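Local coordinates for GTPase-activating protein GYP1 (Saccharomyces cerevisiae, PDB 1FKM) that stimulates GTP hydrolysis by Ypt/Rab GTPases, notably Ypt1 and Ypt7, through its TBC (Rab-GAP) domain, and so switches them off at the Golgi and the vacuole, at residues Gln62-Glu67 with Thr178-Thr183; Pro139-Phe144 with Thr172-Asp177; Gly48-Pro51 with Arg56-Gly59; Val42-Ile47 with Leu145-Pro150. All coordinates share one frame; numbering follows the deposited sequence.

Interaction 1 (Gln62-Glu67 with Thr178-Thr183)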
loop_
_atom_site.group_PDB
_atom_site.type_symbol
_atom_site.label_atom_id
_atom_site.label_comp_id
_atom_site.label_asym_id
_atom_site.label_seq_id
_atom_site.Cartn_x
_atom_site.Cartn_y
_atom_site.Cartn_z
ATOM N N GLN A 62 -12.695 19.814 -2.589
ATOM C CA GLN A 62 -13.573 20.186 -3.691
ATOM C C GLN A 62 -12.759 20.331 -4.970
ATOM O O GLN A 62 -13.136 19.809 -6.018
ATOM C CB GLN A 62 -14.299 21.502 -3.394
ATOM C CG GLN A 62 -15.289 21.424 -2.253
ATOM C CD GLN A 62 -15.960 22.758 -1.973
ATOM O OE1 GLN A 62 -15.293 23.789 -1.854
ATOM N NE2 GLN A 62 -17.283 22.745 -1.855
ATOM N N ARG A 63 -11.633 21.028 -4.880
ATOM C CA ARG A 63 -10.779 21.240 -6.040
ATOM C C ARG A 63 -10.122 19.959 -6.545
ATOM O O ARG A 63 -10.044 19.728 -7.752
ATOM C CB ARG A 63 -9.708 22.291 -5.724
ATOM C CG ARG A 63 -10.295 23.678 -5.464
ATOM C CD ARG A 63 -9.240 24.772 -5.325
ATOM N NE ARG A 63 -8.492 24.711 -4.070
ATOM C CZ ARG A 63 -7.375 24.014 -3.889
ATOM N NH1 ARG A 63 -6.861 23.307 -4.887
ATOM N NH2 ARG A 63 -6.768 24.033 -2.709
ATOM N N LYS A 64 -9.649 19.118 -5.628
ATOM C CA LYS A 64 -9.003 17.871 -6.034
ATOM C C LYS A 64 -9.995 16.882 -6.634
ATOM O O LYS A 64 -9.685 16.201 -7.607
ATOM C CB LYS A 64 -8.291 17.225 -4.839
ATOM C CG LYS A 64 -7.184 18.078 -4.254
ATOM C CD LYS A 64 -6.166 18.494 -5.314
ATOM C CE LYS A 64 -5.409 17.306 -5.881
ATOM N NZ LYS A 64 -4.353 17.720 -6.855
ATOM N N ARG A 65 -11.182 16.799 -6.044
ATOM C CA ARG A 65 -12.206 15.886 -6.528
ATOM C C ARG A 65 -12.753 16.360 -7.866
ATOM O O ARG A 65 -13.081 15.553 -8.734
ATOM C CB ARG A 65 -13.312 15.748 -5.479
ATOM C CG ARG A 65 -12.817 15.007 -4.233
ATOM C CD ARG A 65 -13.799 15.048 -3.078
ATOM N NE ARG A 65 -13.328 14.235 -1.957
ATOM C CZ ARG A 65 -13.897 14.215 -0.757
ATOM N NH1 ARG A 65 -14.961 14.970 -0.519
ATOM N NH2 ARG A 65 -13.411 13.433 0.203
ATOM N N LYS A 66 -12.832 17.675 -8.040
ATOM C CA LYS A 66 -13.301 18.238 -9.299
ATOM C C LYS A 66 -12.239 18.000 -10.377
ATOM O O LYS A 66 -12.565 17.718 -11.533
ATOM C CB LYS A 66 -13.554 19.739 -9.146
ATOM C CG LYS A 66 -14.054 20.417 -10.413
ATOM C CD LYS A 66 -14.278 21.905 -10.186
ATOM C CE LYS A 66 -14.736 22.592 -11.463
ATOM N NZ LYS A 66 -13.710 22.484 -12.539
ATOM N N GLU A 67 -10.969 18.111 -9.993
ATOM C CA GLU A 67 -9.863 17.900 -10.930
ATOM C C GLU A 67 -9.851 16.455 -11.429
ATOM O O GLU A 67 -9.589 16.191 -12.605
ATOM C CB GLU A 67 -8.523 18.213 -10.256
ATOM C CG GLU A 67 -7.373 18.390 -11.232
ATOM C CD GLU A 67 -6.030 18.546 -10.543
ATOM O OE1 GLU A 67 -5.994 19.037 -9.396
ATOM O OE2 GLU A 67 -5.003 18.189 -11.159
ATOM N N THR A 178 -8.620 8.220 -3.588
ATOM C CA THR A 178 -7.789 7.041 -3.792
ATOM C C THR A 178 -6.722 7.337 -4.844
ATOM O O THR A 178 -5.538 7.037 -4.655
ATOM C CB THR A 178 -8.661 5.842 -4.235
ATOM O OG1 THR A 178 -9.642 5.574 -3.221
ATOM C CG2 THR A 178 -7.805 4.593 -4.435
ATOM N N PHE A 179 -7.148 7.935 -5.950
ATOM C CA PHE A 179 -6.247 8.295 -7.049
ATOM C C PHE A 179 -5.113 9.235 -6.625
ATOM O O PHE A 179 -3.937 8.994 -6.931
ATOM C CB PHE A 179 -7.046 8.962 -8.173
ATOM C CG PHE A 179 -6.187 9.641 -9.197
ATOM C CD1 PHE A 179 -5.472 8.898 -10.129
ATOM C CD2 PHE A 179 -6.060 11.034 -9.205
ATOM C CE1 PHE A 179 -4.635 9.525 -11.056
ATOM C CE2 PHE A 179 -5.225 11.672 -10.128
ATOM C CZ PHE A 179 -4.511 10.918 -11.053
ATOM N N TRP A 180 -5.460 10.321 -5.942
ATOM C CA TRP A 180 -4.439 11.277 -5.514
ATOM C C TRP A 180 -3.492 10.688 -4.469
ATOM O O TRP A 180 -2.311 11.044 -4.423
ATOM C CB TRP A 180 -5.088 12.551 -4.957
ATOM C CG TRP A 180 -5.797 13.367 -5.996
ATOM C CD1 TRP A 180 -7.131 13.635 -6.054
ATOM C CD2 TRP A 180 -5.204 14.018 -7.129
ATOM N NE1 TRP A 180 -7.410 14.413 -7.152
ATOM C CE2 TRP A 180 -6.246 14.664 -7.829
ATOM C CE3 TRP A 180 -3.895 14.119 -7.619
ATOM C CZ2 TRP A 180 -6.022 15.405 -8.997
ATOM C CZ3 TRP A 180 -3.672 14.859 -8.784
ATOM C CH2 TRP A 180 -4.734 15.491 -9.455
ATOM N N CYS A 181 -4.006 9.805 -3.618
ATOM C CA CYS A 181 -3.152 9.188 -2.609
ATOM C C CYS A 181 -2.268 8.125 -3.247
ATOM O O CYS A 181 -1.105 7.975 -2.868
ATOM C CB CYS A 181 -3.995 8.604 -1.472
ATOM S SG CYS A 181 -4.746 9.916 -0.446
ATOM N N LEU A 182 -2.806 7.392 -4.220
ATOM C CA LEU A 182 -2.008 6.390 -4.923
ATOM C C LEU A 182 -0.885 7.148 -5.619
ATOM O O LEU A 182 0.266 6.708 -5.644
ATOM C CB LEU A 182 -2.839 5.670 -5.993
ATOM C CG LEU A 182 -2.047 4.761 -6.945
ATOM C CD1 LEU A 182 -1.447 3.598 -6.160
ATOM C CD2 LEU A 182 -2.957 4.247 -8.048
ATOM N N THR A 183 -1.236 8.297 -6.191
ATOM C CA THR A 183 -0.262 9.118 -6.896
ATOM C C THR A 183 0.854 9.568 -5.955
ATOM O O THR A 183 2.034 9.477 -6.297
ATOM C CB THR A 183 -0.946 10.346 -7.548
ATOM O OG1 THR A 183 -1.866 9.895 -8.554
ATOM C CG2 THR A 183 0.089 11.268 -8.202
#

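Interaction 2 (Pro139-Phe144 with Thr172-Asp177)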
loop_
_atom_site.group_PDB
_atom_site.type_symbol
_atom_site.label_atom_id
_atom_site.label_comp_id
_atom_site.label_asym_id
_atom_site.label_seq_id
_atom_site.Cartn_x
_atom_site.Cartn_y
_atom_site.Cartn_z
ATOM N N PRO A 139 -5.280 -1.135 -0.813
ATOM C CA PRO A 139 -5.345 -0.800 0.618
ATOM C C PRO A 139 -5.945 0.593 0.824
ATOM O O PRO A 139 -6.667 0.834 1.796
ATOM C CB PRO A 139 -3.883 -0.873 1.065
ATOM C CG PRO A 139 -3.316 -1.937 0.148
ATOM C CD PRO A 139 -3.918 -1.550 -1.192
ATOM N N PHE A 140 -5.634 1.510 -0.091
ATOM C CA PHE A 140 -6.165 2.872 -0.029
ATOM C C PHE A 140 -7.665 2.842 -0.295
ATOM O O PHE A 140 -8.446 3.427 0.452
ATOM C CB PHE A 140 -5.526 3.762 -1.103
ATOM C CG PHE A 140 -4.145 4.241 -0.764
ATOM C CD1 PHE A 140 -3.897 4.896 0.437
ATOM C CD2 PHE A 140 -3.096 4.058 -1.658
ATOM C CE1 PHE A 140 -2.623 5.361 0.744
ATOM C CE2 PHE A 140 -1.817 4.520 -1.359
ATOM C CZ PHE A 140 -1.581 5.172 -0.159
ATOM N N PHE A 141 -8.043 2.169 -1.381
ATOM C CA PHE A 141 -9.446 2.076 -1.791
ATOM C C PHE A 141 -10.304 1.522 -0.672
ATOM O O PHE A 141 -11.305 2.123 -0.292
ATOM C CB PHE A 141 -9.594 1.176 -3.031
ATOM C CG PHE A 141 -10.998 1.121 -3.574
ATOM C CD1 PHE A 141 -11.514 2.179 -4.315
ATOM C CD2 PHE A 141 -11.819 0.032 -3.304
ATOM C CE1 PHE A 141 -12.830 2.157 -4.778
ATOM C CE2 PHE A 141 -13.139 0.000 -3.763
ATOM C CZ PHE A 141 -13.646 1.061 -4.497
ATOM N N GLU A 142 -9.898 0.371 -0.154
ATOM C CA GLU A 142 -10.625 -0.306 0.913
ATOM C C GLU A 142 -10.697 0.513 2.203
ATOM O O GLU A 142 -11.757 0.620 2.812
ATOM C CB GLU A 142 -9.972 -1.667 1.168
ATOM C CG GLU A 142 -10.571 -2.457 2.291
ATOM C CD GLU A 142 -10.093 -3.897 2.284
ATOM O OE1 GLU A 142 -9.777 -4.425 1.188
ATOM O OE2 GLU A 142 -10.051 -4.496 3.372
ATOM N N THR A 143 -9.575 1.092 2.620
ATOM C CA THR A 143 -9.558 1.906 3.832
ATOM C C THR A 143 -10.412 3.171 3.685
ATOM O O THR A 143 -11.168 3.541 4.591
ATOM C CB THR A 143 -8.115 2.301 4.199
ATOM O OG1 THR A 143 -7.360 1.112 4.461
ATOM C CG2 THR A 143 -8.091 3.192 5.431
ATOM N N PHE A 144 -10.306 3.843 2.546
ATOM C CA PHE A 144 -11.099 5.049 2.338
ATOM C C PHE A 144 -12.589 4.723 2.254
ATOM O O PHE A 144 -13.434 5.551 2.587
ATOM C CB PHE A 144 -10.627 5.769 1.076
ATOM C CG PHE A 144 -9.246 6.338 1.196
ATOM C CD1 PHE A 144 -8.582 6.331 2.423
ATOM C CD2 PHE A 144 -8.600 6.878 0.088
ATOM C CE1 PHE A 144 -7.292 6.852 2.543
ATOM C CE2 PHE A 144 -7.318 7.398 0.200
ATOM C CZ PHE A 144 -6.661 7.384 1.429
ATOM N N THR A 172 -17.397 8.608 -6.706
ATOM C CA THR A 172 -16.438 9.369 -7.497
ATOM C C THR A 172 -15.496 10.139 -6.569
ATOM O O THR A 172 -14.311 10.284 -6.871
ATOM C CB THR A 172 -17.146 10.349 -8.465
ATOM O OG1 THR A 172 -17.984 9.606 -9.358
ATOM C CG2 THR A 172 -16.122 11.120 -9.293
ATOM N N ASP A 173 -16.019 10.632 -5.448
ATOM C CA ASP A 173 -15.181 11.342 -4.474
ATOM C C ASP A 173 -14.151 10.354 -3.918
ATOM O O ASP A 173 -12.991 10.697 -3.728
ATOM C CB ASP A 173 -16.002 11.873 -3.297
ATOM C CG ASP A 173 -16.916 13.020 -3.678
ATOM O OD1 ASP A 173 -16.655 13.695 -4.698
ATOM O OD2 ASP A 173 -17.892 13.256 -2.934
ATOM N N LEU A 174 -14.606 9.135 -3.636
ATOM C CA LEU A 174 -13.748 8.071 -3.114
ATOM C C LEU A 174 -12.651 7.764 -4.135
ATOM O O LEU A 174 -11.476 7.613 -3.783
ATOM C CB LEU A 174 -14.584 6.811 -2.848
ATOM C CG LEU A 174 -13.807 5.514 -2.557
ATOM C CD1 LEU A 174 -13.082 5.640 -1.226
ATOM C CD2 LEU A 174 -14.761 4.334 -2.537
ATOM N N GLU A 175 -13.052 7.674 -5.403
ATOM C CA GLU A 175 -12.125 7.406 -6.497
ATOM C C GLU A 175 -11.043 8.476 -6.564
ATOM O O GLU A 175 -9.867 8.175 -6.732
ATOM C CB GLU A 175 -12.876 7.370 -7.837
ATOM C CG GLU A 175 -13.575 6.050 -8.136
ATOM C CD GLU A 175 -14.398 6.101 -9.416
ATOM O OE1 GLU A 175 -13.984 6.783 -10.382
ATOM O OE2 GLU A 175 -15.456 5.444 -9.460
ATOM N N ALA A 176 -11.459 9.732 -6.446
ATOM C CA ALA A 176 -10.528 10.854 -6.502
ATOM C C ALA A 176 -9.510 10.793 -5.355
ATOM O O ALA A 176 -8.300 10.915 -5.576
ATOM C CB ALA A 176 -11.309 12.168 -6.448
ATOM N N ASP A 177 -9.997 10.600 -4.134
ATOM C CA ASP A 177 -9.102 10.526 -2.983
ATOM C C ASP A 177 -8.114 9.371 -3.154
ATOM O O ASP A 177 -6.924 9.525 -2.895
ATOM C CB ASP A 177 -9.889 10.324 -1.687
ATOM C CG ASP A 177 -10.758 11.525 -1.328
ATOM O OD1 ASP A 177 -10.666 12.575 -2.008
ATOM O OD2 ASP A 177 -11.531 11.418 -0.349
#

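Interaction 3 (Gly48-Pro51 with Arg56-Gly59)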
loop_
_atom_site.group_PDB
_atom_site.type_symbol
_atom_site.label_atom_id
_atom_site.label_comp_id
_atom_site.label_asym_id
_atom_site.label_seq_id
_atom_site.Cartn_x
_atom_site.Cartn_y
_atom_site.Cartn_z
ATOM N N GLY A 48 0.276 13.266 2.868
ATOM C CA GLY A 48 0.379 14.605 2.309
ATOM C C GLY A 48 -0.733 15.016 1.364
ATOM O O GLY A 48 -0.542 15.886 0.514
ATOM N N TYR A 49 -1.899 14.396 1.502
ATOM C CA TYR A 49 -3.022 14.724 0.641
ATOM C C TYR A 49 -3.882 15.769 1.334
ATOM O O TYR A 49 -4.001 16.898 0.867
ATOM C CB TYR A 49 -3.840 13.461 0.340
ATOM C CG TYR A 49 -5.102 13.701 -0.464
ATOM C CD1 TYR A 49 -5.058 14.332 -1.706
ATOM C CD2 TYR A 49 -6.339 13.244 0.001
ATOM C CE1 TYR A 49 -6.218 14.492 -2.474
ATOM C CE2 TYR A 49 -7.498 13.398 -0.757
ATOM C CZ TYR A 49 -7.429 14.018 -1.990
ATOM O OH TYR A 49 -8.575 14.135 -2.744
ATOM N N LEU A 50 -4.470 15.393 2.461
ATOM C CA LEU A 50 -5.307 16.309 3.218
ATOM C C LEU A 50 -4.425 17.339 3.928
ATOM O O LEU A 50 -3.466 16.984 4.612
ATOM C CB LEU A 50 -6.128 15.530 4.245
ATOM C CG LEU A 50 -7.315 16.233 4.907
ATOM C CD1 LEU A 50 -8.383 16.565 3.856
ATOM C CD2 LEU A 50 -7.899 15.323 5.967
ATOM N N PRO A 51 -4.726 18.639 3.758
ATOM C CA PRO A 51 -3.907 19.656 4.427
ATOM C C PRO A 51 -4.090 19.630 5.945
ATOM O O PRO A 51 -5.182 19.364 6.438
ATOM C CB PRO A 51 -4.384 20.967 3.789
ATOM C CG PRO A 51 -5.791 20.668 3.375
ATOM C CD PRO A 51 -5.702 19.257 2.841
ATOM N N ARG A 56 -8.535 24.727 5.469
ATOM C CA ARG A 56 -8.256 24.607 4.039
ATOM C C ARG A 56 -8.691 23.278 3.428
ATOM O O ARG A 56 -8.611 23.092 2.209
ATOM C CB ARG A 56 -6.759 24.796 3.784
ATOM C CG ARG A 56 -6.239 26.171 4.157
ATOM C CD ARG A 56 -4.763 26.326 3.838
ATOM N NE ARG A 56 -4.329 27.704 4.045
ATOM C CZ ARG A 56 -3.106 28.154 3.792
ATOM N NH1 ARG A 56 -2.176 27.335 3.317
ATOM N NH2 ARG A 56 -2.813 29.430 4.007
ATOM N N GLN A 57 -9.164 22.362 4.264
ATOM C CA GLN A 57 -9.566 21.039 3.792
ATOM C C GLN A 57 -10.768 21.001 2.851
ATOM O O GLN A 57 -10.707 20.373 1.792
ATOM C CB GLN A 57 -9.822 20.118 4.986
ATOM C CG GLN A 57 -8.627 19.973 5.913
ATOM C CD GLN A 57 -8.865 18.956 7.012
ATOM O OE1 GLN A 57 -10.007 18.616 7.317
ATOM N NE2 GLN A 57 -7.790 18.479 7.621
ATOM N N GLU A 58 -11.856 21.663 3.229
ATOM C CA GLU A 58 -13.056 21.667 2.399
ATOM C C GLU A 58 -12.769 22.113 0.970
ATOM O O GLU A 58 -13.147 21.438 0.009
ATOM C CB GLU A 58 -14.128 22.585 2.991
ATOM C CG GLU A 58 -15.399 22.622 2.152
ATOM C CD GLU A 58 -16.329 23.751 2.536
ATOM O OE1 GLU A 58 -15.916 24.923 2.415
ATOM O OE2 GLU A 58 -17.471 23.465 2.955
ATOM N N GLY A 59 -12.109 23.259 0.839
ATOM C CA GLY A 59 -11.791 23.778 -0.474
ATOM C C GLY A 59 -10.808 22.890 -1.205
ATOM O O GLY A 59 -10.916 22.695 -2.417
#

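Interaction 4 (Val42-Ile47 with Leu145-Pro150)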
loop_
_atom_site.group_PDB
_atom_site.type_symbol
_atom_site.label_atom_id
_atom_site.label_comp_id
_atom_site.label_asym_id
_atom_site.label_seq_id
_atom_site.Cartn_x
_atom_site.Cartn_y
_atom_site.Cartn_z
ATOM N N VAL A 42 -6.450 10.038 8.937
ATOM C CA VAL A 42 -5.028 9.993 9.261
ATOM C C VAL A 42 -4.151 9.577 8.090
ATOM O O VAL A 42 -3.080 10.144 7.897
ATOM C CB VAL A 42 -4.759 9.071 10.478
ATOM C CG1 VAL A 42 -3.264 9.037 10.788
ATOM C CG2 VAL A 42 -5.528 9.590 11.693
ATOM N N TRP A 43 -4.585 8.590 7.308
ATOM C CA TRP A 43 -3.795 8.179 6.153
ATOM C C TRP A 43 -3.669 9.337 5.155
ATOM O O TRP A 43 -2.601 9.565 4.586
ATOM C CB TRP A 43 -4.438 6.975 5.461
ATOM C CG TRP A 43 -4.058 5.654 6.054
ATOM C CD1 TRP A 43 -3.695 5.399 7.355
ATOM C CD2 TRP A 43 -4.062 4.387 5.382
ATOM N NE1 TRP A 43 -3.478 4.046 7.528
ATOM C CE2 TRP A 43 -3.696 3.405 6.335
ATOM C CE3 TRP A 43 -4.340 3.986 4.067
ATOM C CZ2 TRP A 43 -3.603 2.050 6.014
ATOM C CZ3 TRP A 43 -4.248 2.629 3.747
ATOM C CH2 TRP A 43 -3.883 1.683 4.716
ATOM N N LYS A 44 -4.758 10.064 4.937
ATOM C CA LYS A 44 -4.727 11.186 3.999
ATOM C C LYS A 44 -3.818 12.302 4.505
ATOM O O LYS A 44 -3.140 12.962 3.715
ATOM C CB LYS A 44 -6.141 11.708 3.752
ATOM C CG LYS A 44 -7.039 10.679 3.064
ATOM C CD LYS A 44 -8.467 11.179 2.904
ATOM C CE LYS A 44 -9.394 10.051 2.439
ATOM N NZ LYS A 44 -10.821 10.480 2.388
ATOM N N LEU A 45 -3.784 12.500 5.819
ATOM C CA LEU A 45 -2.920 13.529 6.396
ATOM C C LEU A 45 -1.451 13.111 6.315
ATOM O O LEU A 45 -0.595 13.899 5.922
ATOM C CB LEU A 45 -3.291 13.790 7.862
ATOM C CG LEU A 45 -4.591 14.555 8.148
ATOM C CD1 LEU A 45 -4.952 14.427 9.624
ATOM C CD2 LEU A 45 -4.412 16.024 7.754
ATOM N N LEU A 46 -1.159 11.861 6.667
ATOM C CA LEU A 46 0.223 11.388 6.652
ATOM C C LEU A 46 0.862 11.312 5.271
ATOM O O LEU A 46 2.059 11.558 5.125
ATOM C CB LEU A 46 0.319 10.017 7.330
ATOM C CG LEU A 46 0.004 9.996 8.829
ATOM C CD1 LEU A 46 0.000 8.551 9.336
ATOM C CD2 LEU A 46 1.036 10.837 9.581
ATOM N N ILE A 47 0.075 10.977 4.257
ATOM C CA ILE A 47 0.619 10.859 2.909
ATOM C C ILE A 47 0.752 12.217 2.210
ATOM O O ILE A 47 1.285 12.308 1.099
ATOM C CB ILE A 47 -0.238 9.886 2.051
ATOM C CG1 ILE A 47 0.599 9.365 0.880
ATOM C CG2 ILE A 47 -1.507 10.581 1.556
ATOM C CD1 ILE A 47 -0.079 8.276 0.088
ATOM N N LEU A 145 -12.904 3.508 1.816
ATOM C CA LEU A 145 -14.292 3.062 1.716
ATOM C C LEU A 145 -14.931 2.983 3.099
ATOM O O LEU A 145 -16.119 3.240 3.240
ATOM C CB LEU A 145 -14.371 1.663 1.096
ATOM C CG LEU A 145 -14.905 1.413 -0.313
ATOM C CD1 LEU A 145 -14.931 -0.096 -0.552
ATOM C CD2 LEU A 145 -16.307 1.993 -0.475
ATOM N N THR A 146 -14.148 2.621 4.117
ATOM C CA THR A 146 -14.701 2.472 5.462
ATOM C C THR A 146 -15.296 3.749 6.026
ATOM O O THR A 146 -16.146 3.698 6.907
ATOM C CB THR A 146 -13.660 1.912 6.483
ATOM O OG1 THR A 146 -12.592 2.850 6.673
ATOM C CG2 THR A 146 -13.092 0.584 5.988
ATOM N N GLU A 147 -14.853 4.892 5.521
ATOM C CA GLU A 147 -15.371 6.169 5.999
ATOM C C GLU A 147 -16.847 6.350 5.638
ATOM O O GLU A 147 -17.536 7.170 6.238
ATOM C CB GLU A 147 -14.565 7.324 5.403
ATOM C CG GLU A 147 -14.761 8.636 6.140
ATOM C CD GLU A 147 -13.893 9.751 5.593
ATOM O OE1 GLU A 147 -13.612 9.756 4.376
ATOM O OE2 GLU A 147 -13.500 10.631 6.383
ATOM N N TYR A 148 -17.328 5.593 4.656
ATOM C CA TYR A 148 -18.725 5.700 4.213
ATOM C C TYR A 148 -19.671 4.700 4.873
ATOM O O TYR A 148 -20.873 4.690 4.590
ATOM C CB TYR A 148 -18.799 5.546 2.690
ATOM C CG TYR A 148 -18.112 6.666 1.949
ATOM C CD1 TYR A 148 -18.798 7.839 1.623
ATOM C CD2 TYR A 148 -16.767 6.575 1.609
ATOM C CE1 TYR A 148 -18.157 8.890 0.975
ATOM C CE2 TYR A 148 -16.117 7.622 0.962
ATOM C CZ TYR A 148 -16.816 8.774 0.649
ATOM O OH TYR A 148 -16.170 9.808 0.017
ATOM N N LEU A 149 -19.123 3.859 5.742
ATOM C CA LEU A 149 -19.903 2.858 6.461
ATOM C C LEU A 149 -20.044 3.286 7.909
ATOM O O LEU A 149 -19.245 4.080 8.407
ATOM C CB LEU A 149 -19.181 1.507 6.450
ATOM C CG LEU A 149 -19.180 0.635 5.198
ATOM C CD1 LEU A 149 -18.205 -0.514 5.379
ATOM C CD2 LEU A 149 -20.585 0.117 4.952
ATOM N N PRO A 150 -21.075 2.776 8.605
ATOM C CA PRO A 150 -21.243 3.138 10.015
ATOM C C PRO A 150 -20.011 2.553 10.710
ATOM O O PRO A 150 -19.551 1.470 10.339
ATOM C CB PRO A 150 -22.522 2.398 10.413
ATOM C CG PRO A 150 -23.299 2.340 9.126
ATOM C CD PRO A 150 -22.223 1.988 8.120
HETATM O O HOH W 1 -12.709 8.225 2.467
HETATM O O HOH W 2 -11.356 11.621 4.919
#

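Interaction 1 (Gln62-Glu67 with Thr178-Thr183)
The indole N-H of W180 is donated across the helix interface to the backbone carbonyl of K64, with NE1 2.9 Å from O. The bond is somewhat bent, 152° at the hydrogen, and the donor comes in from above the carbonyl plane instead of on a lone pair. Past this polar grip, the side chain of K64 folds over one face of the same indole. Bends at chi2 and chi3 (-54° and -65°) curl the lysine back, so that its ammonium lies almost on the ring normal. NZ of K64 is 3.4 Å from the centroid of the six-membered ring of W180, a cation-pi contact, and CE beside it makes a CH-pi contact at 3.5 Å from that centroid. E67 meets the indole at its edge: OE2 lies 3.2 Å from CH2 of W180, where the slightly positive ring hydrogens suit a carboxylate. One turn after K64, E67 also takes the lysine in a weak salt bridge, NZ to OE1 at 3.3 Å, which helps hold the cation over the ring. The ring of F179 backs the other face of the indole near its rim. A leucine in place of W180 would probably leave the K64 carbonyl without this donor and the ammonium without its aromatic platform, leaving the lysine freer to turn. Tryptophan suits the position because one flat group supplies a donor, a face and an edge. The result is a helix pairing, 57-74 against 168-186, within the all-helical TBC fold of Rab GAPs.

Interaction 2 (Pro139-Phe144 with Thr172-Asp177)
L174 sends its two methyls to different phenylalanines of the facing helix. CD1 lies 3.4 Å from CB of F144, a close fit, while CD2 approaches CE1 of F141, 3.7 Å away. Leucine suits the place because its fork, with CG anti to the backbone N (chi1 169°), can fill both positions at once. The ring of F144 meets D177 with its edge: CE2 is 3.8 Å from the backbone O of D177, and CD2 is 4.1 Å from its CB. Behind these contacts, the segment axes pass 9.8 Å apart at 138°, an inclined antiparallel crossing wide enough for aromatic rings. T178, one turn beyond L174, packs against both phenylalanines, and C181 adds to the cover of F144. The carboxylate of D177 is buried yet well served: it accepts from the hydroxyl of Y49 and forms salt bridges with K44 and R65. No hydrogen bond joins the two segments, so their cohesion here rests on apolar contact and fit of shape. The charge of D177 is answered by residues of other segments, and two cations close by would probably keep it ionised despite burial.

Interaction 3 (Gly48-Pro51 with Arg56-Gly59)
One hydrogen bond carries the polar part of this contact: the side-chain amide of Q57 donates through NE2 to the backbone O of P51, 3.0 Å away. It is nearly straight, 170° at the hydrogen, and the donor lies almost in line with the C=O bond, while the acceptor sits in the plane of the glutamine amide. The extended glutamine chain, with CG on the side of its backbone N (chi1 -57°), delivers the amide to that carbonyl. Apolar contacts lie beside this bond. The side chains of L50 and Q57 cross at about a right angle, with CG of L50 3.6 Å from NE2 of Q57, and CD1 of L50 touches the aliphatic part of the glutamine. The rigid ring of P51 rests over the start of the helix: its CG is 3.8 Å from CA of Q57 and makes a van der Waals contact with O of R56 at 3.9 Å. A leucine in place of Q57 is likely to leave the P51 carbonyl without this donor, with only apolar contact holding this side of the loop to that residue. Backbone conformation sets the stage, for G48 ends the preceding helix in a Schellman motif with positive phi (86°), which glycine adopts easily and which turns the chain toward P51. The adjacent Y49 packs edge-to-face on F60. Together these features form a compact connection between two consecutive helices, 39-46 and 57-74, in which the first residue of the second helix binds back to the loop that leads into it.

Interaction 4 (Val42-Ile47 with Leu145-Pro150)
A water-bridged salt bridge joins helix 39-46 to the loop that follows helix 133-145, with K44 as the cation and E147 as the anion. The direct ion pair is long, NZ of K44 standing 3.5 Å from OE1 of E147, and two ordered waters fill in the bonding. One accepts from NZ of K44 at 2.9 Å and donates to OE1 of E147 at 2.6 Å. The second accepts from the same NZ of K44 at 2.8 Å and passes a hydrogen on to OE2 of E147, also at 2.8 Å, so both carboxylate oxygens accept from water. Lysine suits its place by length: its chain runs extended beyond CG and carries the ammonium from helix 39-46 out to these waters. The chain of E147 is likewise extended, with CG anti to its backbone N (chi1 -163°), and reaches in from an exposed residue. The ammonium also pairs with D177 of helix 168-186, and the ring of F144 adds a cation-pi contact. It is thus shared between two carboxylates, a setting likely to keep it protonated. Around the loop, Y148 N bonds back to L145 O, part of the turn from which E147 projects, and L145 packs on L174. Through D177, F144 and the packing of L145 on L174, the ion pair lies where helices 39-46, 133-145 and 168-186 come together. Away from it, helix 39-46 is flanked by helix 23-30, which meets V42 and L45, and by helix 247-261, which meets W43.

The four contacts cluster in one region of the all-helical TBC domain, their centres about 8 to 15 Å apart. Along the chain, interaction 3 closes first, on the loop between helices 39-46 and 57-74; interactions 1 and 4 cross, their segments alternating, and interaction 2 is nested inside the span closed by interaction 1. Interactions 1 and 2 share helix 168-186, and interactions 1 and 3 share helix 57-74. D177 ties them most directly: it draws K44 from interaction 4, Y49 from interaction 3 and R65 from interaction 1 to helix 168-186. Segments near and far in sequence thus join in one part of the helical domain, away from the arginine and glutamine fingers.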